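Local structure of kirola (Actinidia deliciosa, 4IGV) at residues 5-10 with 116-121. The protein is a kiwifruit allergen of the ripening-related (MLP) family, related to PR-10 proteins, and probably binds small hydrophobic ligands, as Bet v 1 relatives do. Numbering follows the deposited sequence.
Sequences GKMVKQ and WTFHYE
Residues 116-121 pair antiparallel with residues 5-10, joining the first and last strands of the Bet v 1-type sheet and illustrating how alternation sends successive side chains to opposite faces of a sheet. Trp116, Phe118 and Tyr120 point to the face packed against helix 131-145 and the loop before it; Thr117 and His119 occupy the other. Trp116 and Lys9 form a hydrogen-bonded pair in which the bond from Trp116 N to Lys9 O, 2.8 Å, is nearly straight at 176°, while the indole NE1 reaches Thr141 of the helix. Thr117 lies alongside Val8, its CG2 3.9 Å from Val8 CG2. Phe118 exchanges two backbone hydrogen bonds with Met7, whose extended chain brings SD obliquely to the ring, 4.2 Å from Phe118 CD2, in a Met-aromatic contact. The His119 ring runs beside the fully extended Lys6, His119 CE1 meeting Lys6 CD at 3.6 Å, and a water donating to Gly5 O sits in the imidazole plane, weakly linked to ND1. Tyr120 takes the crowded rotamer, CG between backbone N and carbonyl carbon (chi1 53°), which folds its ring over the bare backbone of Gly5; OH is hydrogen-bonded to Glu129. The resulting CH-pi contact sets Gly5 CA 3.9 Å from the Tyr120 ring centroid.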
ATOM      1  N   GLY A   5     -14.080  10.161  -0.930  1.00 27.18           N
ATOM      2  CA  GLY A   5     -14.437   8.837  -0.467  1.00 26.93           C
ATOM      3  C   GLY A   5     -13.360   8.259   0.419  1.00 24.06           C
ATOM      4  O   GLY A   5     -12.218   8.742   0.460  1.00 23.77           O
ATOM      5  N   LYS A   6     -13.757   7.214   1.124  1.00 24.38           N
ATOM      6  CA  LYS A   6     -12.923   6.461   2.031  1.00 22.83           C
ATOM      7  C   LYS A   6     -13.286   4.997   1.888  1.00 22.26           C
ATOM      8  O   LYS A   6     -14.460   4.628   1.704  1.00 25.14           O
ATOM      9  CB  LYS A   6     -13.167   6.914   3.483  1.00 26.78           C
ATOM     10  CG  LYS A   6     -12.377   6.164   4.563  1.00 27.89           C
ATOM     11  CD  LYS A   6     -12.787   6.705   5.939  1.00 36.60           C
ATOM     12  CE  LYS A   6     -11.978   6.150   7.130  1.00 38.97           C
ATOM     13  NZ  LYS A   6     -12.419   6.904   8.374  1.00 48.69           N
ATOM     14  N   MET A   7     -12.275   4.156   2.013  0.50 20.26           N
ATOM     15  CA  MET A   7     -12.481   2.718   1.966  0.50 20.16           C
ATOM     16  C   MET A   7     -11.495   2.094   2.949  0.50 18.75           C
ATOM     17  O   MET A   7     -10.337   2.442   2.954  0.50 17.85           O
ATOM     18  CB  MET A   7     -12.224   2.221   0.545  0.50 20.28           C
ATOM     19  CG  MET A   7     -12.467   0.744   0.325  0.50 21.66           C
ATOM     20  SD  MET A   7     -12.148   0.231  -1.378  0.50 24.29           S
ATOM     21  CE  MET A   7     -13.415   1.206  -2.237  0.50 28.00           C
ATOM     22  N   VAL A   8     -11.979   1.162   3.761  1.00 19.96           N
ATOM     23  CA  VAL A   8     -11.208   0.551   4.823  1.00 19.88           C
ATOM     24  C   VAL A   8     -11.427  -0.965   4.770  1.00 19.95           C
ATOM     25  O   VAL A   8     -12.560  -1.471   4.703  1.00 22.74           O
ATOM     26  CB  VAL A   8     -11.634   1.055   6.213  1.00 21.77           C
ATOM     27  CG1 VAL A   8     -10.809   0.326   7.326  1.00 23.59           C
ATOM     28  CG2 VAL A   8     -11.557   2.600   6.332  1.00 23.25           C
ATOM     29  N   LYS A   9     -10.342  -1.706   4.858  1.00 17.67           N
ATOM     30  CA  LYS A   9     -10.423  -3.172   4.983  1.00 18.63           C
ATOM     31  C   LYS A   9      -9.347  -3.676   5.924  1.00 16.94           C
ATOM     32  O   LYS A   9      -8.183  -3.346   5.755  1.00 15.81           O
ATOM     33  CB  LYS A   9     -10.249  -3.893   3.641  1.00 20.89           C
ATOM     34  CG  LYS A   9     -10.519  -5.402   3.690  1.00 27.39           C
ATOM     35  CD  LYS A   9     -12.012  -5.708   3.676  1.00 37.30           C
ATOM     36  CE  LYS A   9     -12.411  -7.061   3.010  1.00 46.68           C
ATOM     37  NZ  LYS A   9     -11.805  -8.277   3.608  1.00 49.74           N
ATOM     38  N   GLN A  10      -9.795  -4.479   6.912  1.00 18.42           N
ATOM     39  CA  GLN A  10      -8.918  -5.098   7.900  1.00 18.98           C
ATOM     40  C   GLN A  10      -8.889  -6.568   7.648  1.00 20.19           C
ATOM     41  O   GLN A  10      -9.931  -7.198   7.567  1.00 23.78           O
ATOM     42  CB  GLN A  10      -9.413  -4.854   9.306  1.00 21.50           C
ATOM     43  CG  GLN A  10      -8.506  -5.433  10.402  1.00 22.64           C
ATOM     44  CD  GLN A  10      -8.927  -5.030  11.805  1.00 32.44           C
ATOM     45  OE1 GLN A  10     -10.113  -4.801  12.087  1.00 40.69           O
ATOM     46  NE2 GLN A  10      -7.944  -4.902  12.694  1.00 38.69           N
ATOM     47  N   TRP A 116      -5.979  -1.564   5.810  1.00 12.37           N
ATOM     48  CA  TRP A 116      -5.723  -0.712   4.637  1.00 13.09           C
ATOM     49  C   TRP A 116      -6.828   0.355   4.590  1.00 13.06           C
ATOM     50  O   TRP A 116      -8.027   0.009   4.641  1.00 14.02           O
ATOM     51  CB  TRP A 116      -5.807  -1.588   3.371  1.00 14.07           C
ATOM     52  CG  TRP A 116      -4.675  -2.525   3.219  1.00 12.16           C
ATOM     53  CD1 TRP A 116      -4.642  -3.806   3.630  1.00 14.58           C
ATOM     54  CD2 TRP A 116      -3.449  -2.294   2.511  1.00 12.63           C
ATOM     55  NE1 TRP A 116      -3.420  -4.377   3.319  1.00 14.85           N
ATOM     56  CE2 TRP A 116      -2.708  -3.477   2.572  1.00 13.91           C
ATOM     57  CE3 TRP A 116      -2.965  -1.243   1.767  1.00 14.36           C
ATOM     58  CZ2 TRP A 116      -1.458  -3.601   1.989  1.00 14.89           C
ATOM     59  CZ3 TRP A 116      -1.721  -1.348   1.190  1.00 16.70           C
ATOM     60  CH2 TRP A 116      -0.997  -2.548   1.255  1.00 15.58           C
ATOM     61  N   THR A 117      -6.444   1.615   4.530  1.00 13.41           N
ATOM     62  CA  THR A 117      -7.367   2.699   4.420  1.00 14.25           C
ATOM     63  C   THR A 117      -7.018   3.536   3.213  1.00 14.27           C
ATOM     64  O   THR A 117      -5.866   3.967   3.079  1.00 14.39           O
ATOM     65  CB  THR A 117      -7.390   3.566   5.707  1.00 15.48           C
ATOM     66  OG1 THR A 117      -7.710   2.803   6.836  1.00 16.34           O
ATOM     67  CG2 THR A 117      -8.408   4.730   5.583  1.00 18.04           C
ATOM     68  N   PHE A 118      -7.993   3.819   2.364  1.00 14.39           N
ATOM     69  CA  PHE A 118      -7.845   4.751   1.261  1.00 14.77           C
ATOM     70  C   PHE A 118      -8.652   5.994   1.550  1.00 15.81           C
ATOM     71  O   PHE A 118      -9.794   5.902   1.968  1.00 16.33           O
ATOM     72  CB  PHE A 118      -8.383   4.202  -0.052  1.00 14.08           C
ATOM     73  CG  PHE A 118      -7.762   2.924  -0.554  1.00 14.76           C
ATOM     74  CD1 PHE A 118      -6.554   2.422  -0.127  1.00 14.22           C
ATOM     75  CD2 PHE A 118      -8.417   2.237  -1.583  1.00 15.96           C
ATOM     76  CE1 PHE A 118      -6.038   1.259  -0.676  1.00 13.99           C
ATOM     77  CE2 PHE A 118      -7.894   1.052  -2.125  1.00 17.23           C
ATOM     78  CZ  PHE A 118      -6.704   0.614  -1.693  1.00 14.33           C
ATOM     79  N   HIS A 119      -8.055   7.162   1.326  1.00 15.86           N
ATOM     80  CA  HIS A 119      -8.799   8.420   1.329  1.00 16.84           C
ATOM     81  C   HIS A 119      -8.545   9.028  -0.031  1.00 17.26           C
ATOM     82  O   HIS A 119      -7.393   9.222  -0.435  1.00 18.02           O
ATOM     83  CB  HIS A 119      -8.277   9.385   2.387  1.00 17.20           C
ATOM     84  CG  HIS A 119      -8.573   8.981   3.791  1.00 20.39           C
ATOM     85  ND1 HIS A 119      -9.812   9.206   4.364  1.00 31.57           N
ATOM     86  CD2 HIS A 119      -7.803   8.442   4.763  1.00 27.64           C
ATOM     87  CE1 HIS A 119      -9.813   8.731   5.601  1.00 32.08           C
ATOM     88  NE2 HIS A 119      -8.609   8.269   5.871  1.00 28.26           N
ATOM     89  N   TYR A 120      -9.596   9.360  -0.757  1.00 19.03           N
ATOM     90  CA  TYR A 120      -9.414   9.804  -2.130  1.00 20.19           C
ATOM     91  C   TYR A 120     -10.453  10.839  -2.504  1.00 21.30           C
ATOM     92  O   TYR A 120     -11.507  10.995  -1.856  1.00 22.45           O
ATOM     93  CB  TYR A 120      -9.524   8.607  -3.112  1.00 20.27           C
ATOM     94  CG  TYR A 120     -10.772   7.764  -2.976  1.00 21.63           C
ATOM     95  CD1 TYR A 120     -11.935   8.105  -3.671  1.00 24.15           C
ATOM     96  CD2 TYR A 120     -10.823   6.689  -2.113  1.00 24.29           C
ATOM     97  CE1 TYR A 120     -13.072   7.386  -3.509  1.00 27.72           C
ATOM     98  CE2 TYR A 120     -11.952   5.967  -1.956  1.00 26.30           C
ATOM     99  CZ  TYR A 120     -13.065   6.312  -2.655  1.00 26.55           C
ATOM    100  OH  TYR A 120     -14.275   5.625  -2.565  1.00 31.73           O
ATOM    101  N   GLU A 121     -10.137  11.562  -3.568  1.00 21.41           N
ATOM    102  CA  GLU A 121     -11.096  12.468  -4.190  1.00 24.09           C
ATOM    103  C   GLU A 121     -11.106  12.184  -5.674  1.00 24.31           C
ATOM    104  O   GLU A 121     -10.048  12.255  -6.314  1.00 23.00           O
ATOM    105  CB  GLU A 121     -10.768  13.932  -3.911  1.00 25.55           C
ATOM    106  CG  GLU A 121     -11.813  14.854  -4.572  1.00 29.54           C
ATOM    107  CD  GLU A 121     -11.604  16.331  -4.418  1.00 34.78           C
ATOM    108  OE1 GLU A 121     -10.841  16.767  -3.538  1.00 36.35           O
ATOM    109  OE2 GLU A 121     -12.222  17.056  -5.219  1.00 38.17           O
TER
HETATM  110  O   HOH W   1     -11.452  10.954   1.864  1.00 41.05           O